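Local coordinates for CrtC domain-containing protein (PDB 7A0Q) that probably hydrates the isoflavonoid phytoalexin kievitone and carries a lipocalin-like barrel domain, at residues Gly295-Gln306 with Tyr318-Val328. Sequence-based numbering, arbitrary orientation. Where two conformers were deposited one is given.
Sequences GDFKLSSYTEDQ and YEGFITFSGNV
F297, L299, I322, F324 and V328 form an apolar row on one face of two antiparallel strands. CD1 of F297 meets CE2 of F324 at 3.7 Å, with the two side chains running side by side and their rings steeply inclined at 82°. A chi1 of 64° sets CG of F324 between its own backbone N and carbonyl carbon and so directs the ring, while the strand pairing itself brings CB of F324 to 3.7 Å from CG of L299. CD2 of L299 then reaches CD1 of I322, and CG2 of V328 closes the row beside CZ of F297. Opposite F297, in a non-hydrogen-bonded pair, is G326, whose CA makes a CA-H...O contact of 3.1 Å with D296 O. K298 and S325, and likewise S300 and T323, are hydrogen-bonded pairs, each joined by two backbone bonds; a water links S300 O to T323 OG1.

Beyond S301 strand 295-308 is interrupted by a short loop, and an edge of the F321 ring turns to the face of Y302, centroids 5.1 Å apart. Here the amide of Q306 pairs with the backbone of F321: OE1 accepts from F321 N at 2.8 Å, while NE2 donates to F321 O at 3.2 Å, in its carbonyl plane and on a lone pair. F321 O also receives Y302 N, and NE2 has a second acceptor in T303 O, so both ends of the amide are fixed. Y318 OH donates to E304 O (2.7 Å) from above the carbonyl plane, and Q306 O lies over the Y318 ring while accepting E319 N.

The hairpin belongs to the closed eight-stranded, lipocalin-like barrel. Strand 282-291 pairs with 295-301 through F297, L299 and S301, whereas strand 331-343 flanks strand 317-328, with backbone hydrogen bonds at Y318 and G320.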
loop_
_atom_site.group_PDB
_atom_site.type_symbol
_atom_site.label_atom_id
_atom_site.label_comp_id
_atom_site.label_asym_id
_atom_site.label_seq_id
_atom_site.Cartn_x
_atom_site.Cartn_y
_atom_site.Cartn_z
ATOM N N GLY A 295 -9.016 -16.554 -10.276
ATOM C CA GLY A 295 -9.182 -17.362 -9.079
ATOM C C GLY A 295 -10.156 -16.716 -8.121
ATOM O O GLY A 295 -10.717 -15.651 -8.387
ATOM N N ASP A 296 -10.371 -17.385 -6.995
ATOM C CA ASP A 296 -11.206 -16.821 -5.947
ATOM C C ASP A 296 -10.472 -16.925 -4.621
ATOM O O ASP A 296 -9.640 -17.812 -4.417
ATOM C CB ASP A 296 -12.601 -17.485 -5.865
ATOM C CG ASP A 296 -12.546 -18.997 -5.826
ATOM O OD1 ASP A 296 -11.555 -19.564 -5.326
ATOM O OD2 ASP A 296 -13.514 -19.630 -6.294
ATOM N N PHE A 297 -10.769 -15.983 -3.734
ATOM C CA PHE A 297 -9.991 -15.792 -2.520
ATOM C C PHE A 297 -10.898 -15.477 -1.345
ATOM O O PHE A 297 -11.901 -14.773 -1.492
ATOM C CB PHE A 297 -8.962 -14.665 -2.703
ATOM C CG PHE A 297 -8.109 -14.830 -3.927
ATOM C CD1 PHE A 297 -6.913 -15.520 -3.861
ATOM C CD2 PHE A 297 -8.533 -14.335 -5.156
ATOM C CE1 PHE A 297 -6.132 -15.694 -4.998
ATOM C CE2 PHE A 297 -7.765 -14.509 -6.295
ATOM C CZ PHE A 297 -6.565 -15.181 -6.219
ATOM N N LYS A 298 -10.522 -16.002 -0.177
ATOM C CA LYS A 298 -11.179 -15.728 1.094
ATOM C C LYS A 298 -10.146 -15.037 1.974
ATOM O O LYS A 298 -9.135 -15.647 2.330
ATOM C CB LYS A 298 -11.676 -17.026 1.737
ATOM C CG LYS A 298 -12.234 -16.867 3.136
ATOM C CD LYS A 298 -13.493 -16.009 3.163
ATOM C CE LYS A 298 -13.382 -14.887 4.190
ATOM N NZ LYS A 298 -12.828 -15.356 5.503
ATOM N N LEU A 299 -10.385 -13.772 2.311
ATOM C CA LEU A 299 -9.383 -12.932 2.955
ATOM C C LEU A 299 -9.847 -12.514 4.345
ATOM O O LEU A 299 -11.035 -12.264 4.567
ATOM C CB LEU A 299 -9.084 -11.694 2.091
ATOM C CG LEU A 299 -8.916 -11.958 0.587
ATOM C CD1 LEU A 299 -10.201 -11.687 -0.222
ATOM C CD2 LEU A 299 -7.725 -11.161 0.026
ATOM N N SER A 300 -8.902 -12.424 5.282
ATOM C CA SER A 300 -9.232 -12.138 6.674
ATOM C C SER A 300 -8.232 -11.164 7.266
ATOM O O SER A 300 -7.019 -11.362 7.142
ATOM C CB SER A 300 -9.255 -13.422 7.507
ATOM O OG SER A 300 -10.172 -14.345 6.953
ATOM N N SER A 301 -8.739 -10.128 7.923
ATOM C CA SER A 301 -7.853 -9.213 8.622
ATOM C C SER A 301 -7.166 -9.941 9.774
ATOM O O SER A 301 -7.787 -10.736 10.488
ATOM C CB SER A 301 -8.627 -8.001 9.127
ATOM O OG SER A 301 -7.744 -7.050 9.700
ATOM N N TYR A 302 -5.872 -9.667 9.944
ATOM C CA TYR A 302 -5.052 -10.401 10.909
ATOM C C TYR A 302 -5.475 -10.113 12.347
ATOM O O TYR A 302 -5.441 -11.007 13.204
ATOM C CB TYR A 302 -3.588 -10.025 10.701
ATOM C CG TYR A 302 -2.569 -10.917 11.375
ATOM C CD1 TYR A 302 -2.215 -12.145 10.822
ATOM C CD2 TYR A 302 -1.928 -10.512 12.536
ATOM C CE1 TYR A 302 -1.264 -12.953 11.425
ATOM C CE2 TYR A 302 -0.980 -11.308 13.142
ATOM C CZ TYR A 302 -0.655 -12.528 12.582
ATOM O OH TYR A 302 0.297 -13.321 13.180
ATOM N N THR A 303 -5.843 -8.870 12.634
ATOM C CA THR A 303 -6.317 -8.468 13.948
ATOM C C THR A 303 -7.275 -7.299 13.764
ATOM O O THR A 303 -7.265 -6.624 12.730
ATOM C CB THR A 303 -5.153 -8.107 14.881
ATOM O OG1 THR A 303 -5.628 -8.047 16.230
ATOM C CG2 THR A 303 -4.540 -6.759 14.502
ATOM N N GLU A 304 -8.120 -7.075 14.774
ATOM C CA GLU A 304 -9.267 -6.182 14.608
ATOM C C GLU A 304 -8.836 -4.732 14.402
ATOM O O GLU A 304 -9.225 -4.092 13.419
ATOM C CB GLU A 304 -10.208 -6.286 15.815
ATOM C CG GLU A 304 -10.954 -7.606 15.942
ATOM C CD GLU A 304 -10.087 -8.723 16.502
ATOM O OE1 GLU A 304 -8.957 -8.438 16.952
ATOM O OE2 GLU A 304 -10.539 -9.887 16.499
ATOM N N ASP A 305 -8.062 -4.185 15.337
ATOM C CA ASP A 305 -7.689 -2.771 15.314
ATOM C C ASP A 305 -6.440 -2.595 14.453
ATOM O O ASP A 305 -5.328 -2.924 14.870
ATOM C CB ASP A 305 -7.463 -2.257 16.732
ATOM C CG ASP A 305 -7.034 -0.793 16.772
ATOM O OD1 ASP A 305 -7.093 -0.102 15.729
ATOM O OD2 ASP A 305 -6.639 -0.329 17.864
ATOM N N GLN A 306 -6.630 -2.068 13.243
ATOM C CA GLN A 306 -5.529 -1.634 12.377
ATOM C C GLN A 306 -5.920 -0.341 11.672
ATOM O O GLN A 306 -5.732 -0.176 10.463
ATOM C CB GLN A 306 -5.146 -2.713 11.363
ATOM C CG GLN A 306 -4.820 -4.071 11.976
ATOM C CD GLN A 306 -4.261 -5.048 10.965
ATOM O OE1 GLN A 306 -3.125 -4.915 10.524
ATOM N NE2 GLN A 306 -5.070 -6.031 10.575
ATOM N N TYR A 318 -8.547 2.340 7.441
ATOM C CA TYR A 318 -8.194 0.994 7.861
ATOM C C TYR A 318 -7.059 0.513 6.962
ATOM O O TYR A 318 -7.216 0.446 5.738
ATOM C CB TYR A 318 -9.393 0.047 7.791
ATOM C CG TYR A 318 -9.151 -1.205 8.601
ATOM C CD1 TYR A 318 -8.551 -2.325 8.032
ATOM C CD2 TYR A 318 -9.481 -1.251 9.956
ATOM C CE1 TYR A 318 -8.306 -3.467 8.785
ATOM C CE2 TYR A 318 -9.240 -2.393 10.718
ATOM C CZ TYR A 318 -8.646 -3.492 10.132
ATOM O OH TYR A 318 -8.397 -4.619 10.887
ATOM N N GLU A 319 -5.903 0.231 7.552
ATOM C CA GLU A 319 -4.732 -0.194 6.786
ATOM C C GLU A 319 -4.214 -1.460 7.452
ATOM O O GLU A 319 -3.370 -1.402 8.345
ATOM C CB GLU A 319 -3.682 0.891 6.737
ATOM C CG GLU A 319 -4.153 2.180 6.153
ATOM C CD GLU A 319 -4.004 2.217 4.654
ATOM O OE1 GLU A 319 -3.530 1.220 4.062
ATOM O OE2 GLU A 319 -4.359 3.260 4.074
ATOM N N GLY A 320 -4.723 -2.602 7.003
ATOM C CA GLY A 320 -4.590 -3.823 7.766
ATOM C C GLY A 320 -3.853 -4.947 7.071
ATOM O O GLY A 320 -4.103 -5.255 5.902
ATOM N N PHE A 321 -2.929 -5.563 7.798
ATOM C CA PHE A 321 -2.354 -6.828 7.363
ATOM C C PHE A 321 -3.453 -7.879 7.278
ATOM O O PHE A 321 -4.308 -7.968 8.161
ATOM C CB PHE A 321 -1.275 -7.264 8.357
ATOM C CG PHE A 321 -0.548 -8.514 7.973
ATOM C CD1 PHE A 321 0.151 -8.597 6.777
ATOM C CD2 PHE A 321 -0.537 -9.610 8.830
ATOM C CE1 PHE A 321 0.841 -9.753 6.436
ATOM C CE2 PHE A 321 0.148 -10.772 8.499
ATOM C CZ PHE A 321 0.843 -10.852 7.303
ATOM N N ILE A 322 -3.435 -8.665 6.201
ATOM C CA ILE A 322 -4.441 -9.695 5.958
ATOM C C ILE A 322 -3.748 -10.974 5.509
ATOM O O ILE A 322 -2.637 -10.950 4.968
ATOM C CB ILE A 322 -5.488 -9.267 4.896
ATOM C CG1 ILE A 322 -4.808 -9.046 3.538
ATOM C CG2 ILE A 322 -6.267 -8.023 5.345
ATOM C CD1 ILE A 322 -5.779 -8.821 2.371
ATOM N N THR A 323 -4.414 -12.106 5.737
ATOM C CA THR A 323 -4.020 -13.378 5.152
ATOM C C THR A 323 -5.181 -13.906 4.325
ATOM O O THR A 323 -6.325 -13.470 4.480
ATOM C CB THR A 323 -3.628 -14.417 6.218
ATOM O OG1 THR A 323 -4.759 -14.662 7.063
ATOM C CG2 THR A 323 -2.453 -13.927 7.067
ATOM N N PHE A 324 -4.891 -14.834 3.419
ATOM C CA PHE A 324 -5.973 -15.350 2.600
ATOM C C PHE A 324 -5.645 -16.749 2.107
ATOM O O PHE A 324 -4.485 -17.168 2.053
ATOM C CB PHE A 324 -6.304 -14.420 1.412
ATOM C CG PHE A 324 -5.188 -14.260 0.411
ATOM C CD1 PHE A 324 -4.259 -13.234 0.543
ATOM C CD2 PHE A 324 -5.082 -15.114 -0.676
ATOM C CE1 PHE A 324 -3.239 -13.081 -0.382
ATOM C CE2 PHE A 324 -4.064 -14.969 -1.601
ATOM C CZ PHE A 324 -3.134 -13.948 -1.449
ATOM N N SER A 325 -6.705 -17.466 1.765
ATOM C CA SER A 325 -6.633 -18.701 1.015
ATOM C C SER A 325 -7.474 -18.536 -0.239
ATOM O O SER A 325 -8.269 -17.600 -0.367
ATOM C CB SER A 325 -7.137 -19.892 1.844
ATOM O OG SER A 325 -8.502 -19.712 2.183
ATOM N N GLY A 326 -7.289 -19.459 -1.171
ATOM C CA GLY A 326 -8.115 -19.474 -2.360
ATOM C C GLY A 326 -7.532 -20.406 -3.397
ATOM O O GLY A 326 -6.785 -21.327 -3.069
ATOM N N ASN A 327 -7.897 -20.160 -4.649
ATOM C CA ASN A 327 -7.360 -20.926 -5.759
ATOM C C ASN A 327 -6.944 -19.974 -6.864
ATOM O O ASN A 327 -7.487 -18.876 -6.996
ATOM C CB ASN A 327 -8.371 -21.951 -6.310
ATOM C CG ASN A 327 -9.349 -21.341 -7.299
ATOM O OD1 ASN A 327 -9.085 -21.276 -8.506
ATOM N ND2 ASN A 327 -10.490 -20.899 -6.796
ATOM N N VAL A 328 -5.954 -20.397 -7.635
ATOM C CA VAL A 328 -5.584 -19.731 -8.874
ATOM C C VAL A 328 -5.586 -20.793 -9.958
ATOM O O VAL A 328 -4.837 -21.775 -9.864
ATOM C CB VAL A 328 -4.214 -19.043 -8.785
ATOM C CG1 VAL A 328 -3.807 -18.522 -10.149
ATOM C CG2 VAL A 328 -4.254 -17.917 -7.760
HETATM O O HOH W 1 -5.587 -13.118 8.984
HETATM O O HOH W 2 -1.316 -2.868 9.965
#